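Local coordinates for hypothetical protein PA2201 (Pseudomonas aeruginosa, PDB 2FEF) that is of unknown function but carries a C-terminal region related to PoNi immunity proteins, which suggests a role in protection against a bacterial toxin, at residues Trp76-Ala79 with Ala80-Ser84. Residues are numbered along the deposited sequence; the frame is centred on the assembly and turned at random.
Sequences WGQA and AENAS
Ala79 and Ala80 are bonded through the backbone to the turns on either side. Ala83 N donates to Ala79 O at 2.9 Å. Ala80 N bonds to Trp76 O, also at 2.9 Å. With Glu81 N to Gly77 O and Asn82 N to Gln78 O, these are the regular i to i+4 bonds of an alpha-helix. Ala80 CB also rests in van der Waals contact with Gly77 O, at 3.5 Å.

Gln78 pairs with Asn82 one turn on. Asn82 N donates to Gln78 O at 3.0 Å, with an N-H...O angle of 157°. The Asn82 side chain lies beside that carbonyl. Its CG sits next to its own backbone N (chi1 -66°), which places CG 3.3 Å from Gln78 O. A water joins the two amide ends. It accepts from Gln78 NE2 at 2.8 Å and donates to Asn82 OD1 at 3.0 Å. Gln78 NE2 also hydrogen-bonds Arg51 O of the second subunit.

Glu81 stretches out past CG, and its carboxylate forms salt bridges with Arg54 and Arg59 of the second subunit. Within the chain, this buried part of helix 66-93 packs on three neighbouring helices. Ala79 and Asn82 touch helix 35-54, Trp76, Ala80 and Ser84 meet helix 97-127, and Glu81 and Ser84 lie against helix 146-158.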
ATOM      1  N   TRP B  76       9.709  -6.373   8.131  1.00 24.83           N
ATOM      2  CA  TRP B  76       9.565  -7.808   7.992  1.00 24.30           C
ATOM      3  C   TRP B  76       8.507  -8.355   8.920  1.00 24.51           C
ATOM      4  O   TRP B  76       7.788  -9.256   8.546  1.00 23.62           O
ATOM      5  CB  TRP B  76      10.898  -8.531   8.278  1.00 23.94           C
ATOM      6  CG  TRP B  76      11.895  -8.530   7.129  1.00 23.00           C
ATOM      7  CD1 TRP B  76      12.610  -7.460   6.645  1.00 25.83           C
ATOM      8  CD2 TRP B  76      12.298  -9.665   6.359  1.00 23.73           C
ATOM      9  NE1 TRP B  76      13.423  -7.867   5.611  1.00 25.44           N
ATOM     10  CE2 TRP B  76      13.242  -9.215   5.408  1.00 23.92           C
ATOM     11  CE3 TRP B  76      11.922 -11.023   6.363  1.00 22.42           C
ATOM     12  CZ2 TRP B  76      13.873 -10.088   4.485  1.00 23.95           C
ATOM     13  CZ3 TRP B  76      12.541 -11.895   5.445  1.00 25.83           C
ATOM     14  CH2 TRP B  76      13.494 -11.411   4.502  1.00 23.06           C
ATOM     15  N   GLY B  77       8.470  -7.862  10.151  1.00 24.15           N
ATOM     16  CA  GLY B  77       7.431  -8.290  11.094  1.00 24.67           C
ATOM     17  C   GLY B  77       6.031  -7.969  10.588  1.00 23.97           C
ATOM     18  O   GLY B  77       5.124  -8.766  10.726  1.00 23.41           O
ATOM     19  N   GLN B  78       5.873  -6.805   9.970  1.00 24.76           N
ATOM     20  CA  GLN B  78       4.572  -6.462   9.361  1.00 24.57           C
ATOM     21  C   GLN B  78       4.247  -7.396   8.213  1.00 24.72           C
ATOM     22  O   GLN B  78       3.099  -7.816   8.072  1.00 22.74           O
ATOM     23  CB  GLN B  78       4.497  -5.004   8.923  1.00 25.50           C
ATOM     24  CG  GLN B  78       2.994  -4.620   8.532  1.00 24.92           C
ATOM     25  CD  GLN B  78       2.706  -3.139   8.621  1.00 25.97           C
ATOM     26  OE1 GLN B  78       3.632  -2.277   8.734  1.00 25.88           O
ATOM     27  NE2 GLN B  78       1.422  -2.810   8.585  1.00 23.00           N
ATOM     28  N   ALA B  79       5.233  -7.717   7.381  1.00 23.91           N
ATOM     29  CA  ALA B  79       5.005  -8.696   6.321  1.00 24.07           C
ATOM     30  C   ALA B  79       4.581 -10.068   6.853  1.00 23.84           C
ATOM     31  O   ALA B  79       3.721 -10.737   6.260  1.00 21.70           O
ATOM     32  CB  ALA B  79       6.287  -8.859   5.477  1.00 24.41           C
ATOM     33  N   ALA B  80       5.237 -10.510   7.936  1.00 24.21           N
ATOM     34  CA  ALA B  80       4.863 -11.782   8.590  1.00 23.48           C
ATOM     35  C   ALA B  80       3.397 -11.747   9.038  1.00 23.79           C
ATOM     36  O   ALA B  80       2.659 -12.730   8.868  1.00 24.25           O
ATOM     37  CB  ALA B  80       5.802 -12.046   9.790  1.00 23.20           C
ATOM     38  N   GLU B  81       2.953 -10.623   9.593  1.00 24.29           N
ATOM     39  CA  GLU B  81       1.509 -10.481   9.941  1.00 25.69           C
ATOM     40  C   GLU B  81       0.614 -10.579   8.711  1.00 24.35           C
ATOM     41  O   GLU B  81      -0.436 -11.188   8.746  1.00 23.33           O
ATOM     42  CB  GLU B  81       1.228  -9.131  10.654  1.00 24.98           C
ATOM     43  CG  GLU B  81       1.888  -8.971  12.035  1.00 27.37           C
ATOM     44  CD  GLU B  81       1.381  -7.738  12.824  1.00 29.71           C
ATOM     45  OE1 GLU B  81       0.364  -7.114  12.448  1.00 33.47           O
ATOM     46  OE2 GLU B  81       2.039  -7.397  13.826  1.00 36.19           O
ATOM     47  N   ASN B  82       1.022  -9.936   7.621  1.00 24.96           N
ATOM     48  CA  ASN B  82       0.230  -9.989   6.386  1.00 25.11           C
ATOM     49  C   ASN B  82       0.134 -11.402   5.834  1.00 24.07           C
ATOM     50  O   ASN B  82      -0.910 -11.807   5.268  1.00 23.84           O
ATOM     51  CB  ASN B  82       0.854  -9.069   5.313  1.00 24.80           C
ATOM     52  CG  ASN B  82       0.800  -7.575   5.676  1.00 26.33           C
ATOM     53  OD1 ASN B  82       0.024  -7.108   6.550  1.00 26.49           O
ATOM     54  ND2 ASN B  82       1.645  -6.810   4.994  1.00 24.05           N
ATOM     55  N   ALA B  83       1.223 -12.163   5.970  1.00 24.21           N
ATOM     56  CA  ALA B  83       1.180 -13.581   5.576  1.00 25.01           C
ATOM     57  C   ALA B  83       0.258 -14.376   6.490  1.00 24.58           C
ATOM     58  O   ALA B  83      -0.449 -15.256   6.020  1.00 25.04           O
ATOM     59  CB  ALA B  83       2.595 -14.226   5.541  1.00 24.57           C
ATOM     60  N   SER B  84       0.262 -14.094   7.785  1.00 24.60           N
ATOM     61  CA  SER B  84      -0.745 -14.720   8.683  1.00 25.63           C
ATOM     62  C   SER B  84      -2.210 -14.387   8.271  1.00 24.57           C
ATOM     63  O   SER B  84      -3.075 -15.244   8.350  1.00 24.45           O
ATOM     64  CB  SER B  84      -0.500 -14.297  10.144  1.00 25.79           C
ATOM     65  OG  SER B  84       0.614 -15.021  10.671  1.00 27.39           O
TER
HETATM   66  O   HOH W   1       4.913  -8.252  14.059  1.00 35.32           O
HETATM   67  O   HOH W   2      -0.657  -4.627   8.173  1.00 24.34           O